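Long-range contact in RE68036p (Drosophila melanogaster, PDB 1SQH), which probably transfers acyl groups to glycine as an N-acyltransferase, though its function is not established: residues 63-69 with 82-88. Numbering follows the deposited sequence.
Sequences SLRKQFY and YVSLHRD
Strands 67-71 and 82-87 are antiparallel neighbours in the large mixed sheet, to which both ends of the chain contribute strands, and are joined through the short helix 76-79. Gln67 faces Leu85, and Tyr69 faces Val83, as hydrogen-bonded pairs. Gln67 N gives to Leu85 O at 3.0 Å, and Leu85 N returns a bond to Gln67 O. Tyr69 N meets Val83 O at 2.7 Å, with Val83 N bonded back to Tyr69 O. Between them Phe68 and Ser84 form a non-hydrogen-bonded pair.

The side chains alternate between the two faces of the sheet. On one, the Tyr69 side chain crosses Leu85 at about a right angle. Tyr69 CE1 rests on Leu85 CD1 at 3.5 Å, and Leu115 packs against both. On the other, Phe68 and Tyr82 lie side by side, CD1 to CD1 at 3.8 Å, with ring planes oblique to each other. Ser84 CB sits 3.6 Å from Phe68 CD1, and Leu39 of helix 34-51 also touches Phe68.

Near Lys66 and Arg65, side-chain and water links join the two segments. His86 CG lies anti to its backbone N (chi1 172°), which brings the end of the imidazole close to Ser63 and Arg65. His86 NE2 donates to Ser63 O at 2.7 Å, with the oxygen close to the ring plane. The CG of Lys66 lies beside this ring, while its NZ bonds to Gln42. A water bridges Arg65 O and Arg87 N. A leucine in place of His86 would probably leave Ser63 O without this donor and residues 63-65 less firmly tied to the strand.

The NE2 bond implies a proton on that nitrogen. Backbone pairing thus holds the strands together, and the imidazole and water link Ser63 and Arg65 to the second strand.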
ATOM      1  N   SER A  63       2.950  -6.936 -10.106  1.00 32.27           N
ATOM      2  CA  SER A  63       2.843  -6.410  -8.748  1.00 31.82           C
ATOM      3  C   SER A  63       2.295  -4.978  -8.771  1.00 30.40           C
ATOM      4  O   SER A  63       1.833  -4.466  -7.753  1.00 29.06           O
ATOM      5  CB  SER A  63       4.212  -6.438  -8.060  1.00 31.86           C
ATOM      6  OG  SER A  63       5.103  -5.519  -8.672  1.00 31.79           O
ATOM      7  N   LEU A  64       2.341  -4.354  -9.945  1.00 29.91           N
ATOM      8  CA  LEU A  64       1.841  -2.993 -10.136  1.00 30.13           C
ATOM      9  C   LEU A  64       0.418  -2.981 -10.728  1.00 30.48           C
ATOM     10  O   LEU A  64      -0.070  -1.943 -11.188  1.00 30.46           O
ATOM     11  CB  LEU A  64       2.792  -2.218 -11.053  1.00 29.29           C
ATOM     12  CG  LEU A  64       3.905  -1.403 -10.382  1.00 32.07           C
ATOM     13  CD1 LEU A  64       4.581  -2.217  -9.301  1.00 32.27           C
ATOM     14  CD2 LEU A  64       4.916  -0.946 -11.429  1.00 33.79           C
ATOM     15  N   ARG A  65      -0.244  -4.136 -10.712  1.00 29.27           N
ATOM     16  CA  ARG A  65      -1.593  -4.257 -11.251  1.00 27.74           C
ATOM     17  C   ARG A  65      -2.585  -4.731 -10.198  1.00 27.18           C
ATOM     18  O   ARG A  65      -2.206  -5.309  -9.183  1.00 27.90           O
ATOM     19  CB  ARG A  65      -1.621  -5.253 -12.423  1.00 27.72           C
ATOM     20  CG  ARG A  65      -0.462  -5.147 -13.422  1.00 29.45           C
ATOM     21  CD  ARG A  65      -0.173  -3.707 -13.786  1.00 31.87           C
ATOM     22  NE  ARG A  65      -0.638  -3.306 -15.112  1.00 34.17           N
ATOM     23  CZ  ARG A  65       0.052  -3.477 -16.233  1.00 37.03           C
ATOM     24  NH1 ARG A  65       1.248  -4.055 -16.207  1.00 38.09           N
ATOM     25  NH2 ARG A  65      -0.440  -3.039 -17.380  1.00 36.88           N
ATOM     26  N   LYS A  66      -3.864  -4.483 -10.448  1.00 26.13           N
ATOM     27  CA  LYS A  66      -4.925  -4.924  -9.550  1.00 27.18           C
ATOM     28  C   LYS A  66      -6.182  -5.168 -10.379  1.00 28.03           C
ATOM     29  O   LYS A  66      -6.422  -4.481 -11.370  1.00 28.15           O
ATOM     30  CB  LYS A  66      -5.234  -3.867  -8.480  1.00 24.64           C
ATOM     31  CG  LYS A  66      -4.222  -3.755  -7.346  1.00 25.85           C
ATOM     32  CD  LYS A  66      -4.807  -2.932  -6.186  1.00 26.95           C
ATOM     33  CE  LYS A  66      -3.799  -2.705  -5.072  1.00 26.69           C
ATOM     34  NZ  LYS A  66      -2.623  -1.926  -5.559  1.00 27.96           N
ATOM     35  N   GLN A  67      -6.976  -6.151  -9.981  1.00 28.92           N
ATOM     36  CA  GLN A  67      -8.216  -6.440 -10.689  1.00 29.96           C
ATOM     37  C   GLN A  67      -9.363  -6.195  -9.713  1.00 28.54           C
ATOM     38  O   GLN A  67      -9.503  -6.886  -8.703  1.00 26.43           O
ATOM     39  CB  GLN A  67      -8.211  -7.881 -11.184  1.00 33.18           C
ATOM     40  CG  GLN A  67      -7.125  -8.147 -12.216  1.00 38.28           C
ATOM     41  CD  GLN A  67      -6.576  -9.560 -12.138  1.00 40.60           C
ATOM     42  OE1 GLN A  67      -5.826  -9.899 -11.210  1.00 42.90           O
ATOM     43  NE2 GLN A  67      -6.946 -10.392 -13.106  1.00 37.44           N
ATOM     44  N   PHE A  68     -10.165  -5.186 -10.017  1.00 26.46           N
ATOM     45  CA  PHE A  68     -11.277  -4.821  -9.158  1.00 27.45           C
ATOM     46  C   PHE A  68     -12.541  -5.583  -9.528  1.00 27.66           C
ATOM     47  O   PHE A  68     -12.780  -5.866 -10.705  1.00 27.73           O
ATOM     48  CB  PHE A  68     -11.504  -3.310  -9.261  1.00 27.70           C
ATOM     49  CG  PHE A  68     -10.353  -2.490  -8.727  1.00 26.98           C
ATOM     50  CD1 PHE A  68     -10.240  -2.237  -7.358  1.00 26.76           C
ATOM     51  CD2 PHE A  68      -9.368  -2.002  -9.585  1.00 25.80           C
ATOM     52  CE1 PHE A  68      -9.162  -1.513  -6.845  1.00 27.42           C
ATOM     53  CE2 PHE A  68      -8.285  -1.276  -9.085  1.00 27.68           C
ATOM     54  CZ  PHE A  68      -8.183  -1.031  -7.709  1.00 27.05           C
ATOM     55  N   TYR A  69     -13.343  -5.927  -8.526  1.00 27.14           N
ATOM     56  CA  TYR A  69     -14.584  -6.662  -8.763  1.00 27.04           C
ATOM     57  C   TYR A  69     -15.726  -6.117  -7.917  1.00 26.84           C
ATOM     58  O   TYR A  69     -15.505  -5.376  -6.969  1.00 26.54           O
ATOM     59  CB  TYR A  69     -14.431  -8.147  -8.400  1.00 27.22           C
ATOM     60  CG  TYR A  69     -13.314  -8.887  -9.089  1.00 27.69           C
ATOM     61  CD1 TYR A  69     -11.997  -8.768  -8.651  1.00 29.68           C
ATOM     62  CD2 TYR A  69     -13.579  -9.735 -10.160  1.00 27.70           C
ATOM     63  CE1 TYR A  69     -10.965  -9.486  -9.264  1.00 30.39           C
ATOM     64  CE2 TYR A  69     -12.559 -10.454 -10.784  1.00 28.33           C
ATOM     65  CZ  TYR A  69     -11.260 -10.328 -10.331  1.00 29.97           C
ATOM     66  OH  TYR A  69     -10.252 -11.048 -10.928  1.00 28.79           O
ATOM     67  N   TYR A  82     -16.701  -3.269  -3.272  1.00 21.11           N
ATOM     68  CA  TYR A  82     -15.675  -3.738  -4.180  1.00 20.21           C
ATOM     69  C   TYR A  82     -14.710  -4.701  -3.507  1.00 21.01           C
ATOM     70  O   TYR A  82     -14.598  -4.770  -2.280  1.00 21.23           O
ATOM     71  CB  TYR A  82     -14.893  -2.550  -4.755  1.00 21.09           C
ATOM     72  CG  TYR A  82     -13.665  -2.180  -3.958  1.00 21.63           C
ATOM     73  CD1 TYR A  82     -12.408  -2.670  -4.308  1.00 19.46           C
ATOM     74  CD2 TYR A  82     -13.763  -1.363  -2.835  1.00 21.84           C
ATOM     75  CE1 TYR A  82     -11.276  -2.355  -3.560  1.00 18.71           C
ATOM     76  CE2 TYR A  82     -12.631  -1.039  -2.078  1.00 22.77           C
ATOM     77  CZ  TYR A  82     -11.393  -1.539  -2.448  1.00 21.22           C
ATOM     78  OH  TYR A  82     -10.279  -1.208  -1.704  1.00 21.08           O
ATOM     79  N   VAL A  83     -14.014  -5.453  -4.337  1.00 21.32           N
ATOM     80  CA  VAL A  83     -13.022  -6.394  -3.869  1.00 23.37           C
ATOM     81  C   VAL A  83     -11.978  -6.350  -4.956  1.00 22.33           C
ATOM     82  O   VAL A  83     -12.306  -6.473  -6.144  1.00 23.28           O
ATOM     83  CB  VAL A  83     -13.574  -7.857  -3.747  1.00 23.81           C
ATOM     84  CG1 VAL A  83     -12.442  -8.810  -3.365  1.00 23.61           C
ATOM     85  CG2 VAL A  83     -14.686  -7.926  -2.704  1.00 21.90           C
ATOM     86  N   SER A  84     -10.732  -6.140  -4.552  1.00 20.45           N
ATOM     87  CA  SER A  84      -9.626  -6.109  -5.498  1.00 22.45           C
ATOM     88  C   SER A  84      -8.723  -7.308  -5.236  1.00 22.05           C
ATOM     89  O   SER A  84      -8.614  -7.790  -4.098  1.00 22.41           O
ATOM     90  CB  SER A  84      -8.827  -4.814  -5.357  1.00 19.69           C
ATOM     91  OG  SER A  84      -8.443  -4.613  -4.014  1.00 20.69           O
ATOM     92  N   LEU A  85      -8.104  -7.801  -6.302  1.00 21.50           N
ATOM     93  CA  LEU A  85      -7.194  -8.928  -6.213  1.00 20.80           C
ATOM     94  C   LEU A  85      -5.862  -8.501  -6.811  1.00 19.55           C
ATOM     95  O   LEU A  85      -5.818  -7.969  -7.928  1.00 17.95           O
ATOM     96  CB  LEU A  85      -7.768 -10.127  -6.967  1.00 20.87           C
ATOM     97  CG  LEU A  85      -9.004 -10.786  -6.335  1.00 20.53           C
ATOM     98  CD1 LEU A  85      -9.458 -11.960  -7.213  1.00 21.40           C
ATOM     99  CD2 LEU A  85      -8.676 -11.277  -4.940  1.00 20.06           C
ATOM    100  N   HIS A  86      -4.797  -8.715  -6.042  1.00 19.98           N
ATOM    101  CA  HIS A  86      -3.427  -8.362  -6.420  1.00 21.52           C
ATOM    102  C   HIS A  86      -2.506  -9.584  -6.381  1.00 22.11           C
ATOM    103  O   HIS A  86      -2.682 -10.494  -5.564  1.00 21.97           O
ATOM    104  CB  HIS A  86      -2.905  -7.267  -5.471  1.00 21.62           C
ATOM    105  CG  HIS A  86      -1.447  -6.946  -5.635  1.00 22.97           C
ATOM    106  ND1 HIS A  86      -0.451  -7.664  -5.005  1.00 21.39           N
ATOM    107  CD2 HIS A  86      -0.820  -5.968  -6.335  1.00 21.94           C
ATOM    108  CE1 HIS A  86       0.724  -7.139  -5.308  1.00 22.34           C
ATOM    109  NE2 HIS A  86       0.528  -6.109  -6.114  1.00 22.11           N
ATOM    110  N   ARG A  87      -1.515  -9.600  -7.262  1.00 23.97           N
ATOM    111  CA  ARG A  87      -0.591 -10.719  -7.316  1.00 26.79           C
ATOM    112  C   ARG A  87       0.883 -10.315  -7.328  1.00 27.82           C
ATOM    113  O   ARG A  87       1.287  -9.416  -8.072  1.00 30.11           O
ATOM    114  CB  ARG A  87      -0.881 -11.566  -8.560  1.00 27.16           C
ATOM    115  CG  ARG A  87      -0.082 -12.863  -8.642  1.00 29.44           C
ATOM    116  CD  ARG A  87      -1.032 -14.049  -8.642  1.00 28.88           C
ATOM    117  NE  ARG A  87      -1.070 -14.769  -7.374  1.00 27.85           N
ATOM    118  CZ  ARG A  87      -2.158 -15.375  -6.900  1.00 29.70           C
ATOM    119  NH1 ARG A  87      -3.294 -15.335  -7.585  1.00 29.37           N
ATOM    120  NH2 ARG A  87      -2.110 -16.039  -5.754  1.00 30.65           N
ATOM    121  N   ASP A  88       1.665 -10.975  -6.481  1.00 27.65           N
ATOM    122  CA  ASP A  88       3.109 -10.779  -6.414  1.00 29.39           C
ATOM    123  C   ASP A  88       3.689 -12.133  -5.984  1.00 29.66           C
ATOM    124  O   ASP A  88       3.973 -12.981  -6.824  1.00 30.08           O
ATOM    125  CB  ASP A  88       3.497  -9.688  -5.414  1.00 29.90           C
ATOM    126  CG  ASP A  88       4.973  -9.337  -5.502  1.00 29.58           C
ATOM    127  OD1 ASP A  88       5.670 -10.005  -6.294  1.00 31.37           O
ATOM    128  OD2 ASP A  88       5.441  -8.412  -4.801  1.00 29.72           O
TER
HETATM  129  O   HOH W   1      -1.294  -7.797  -9.222  1.00 22.88           O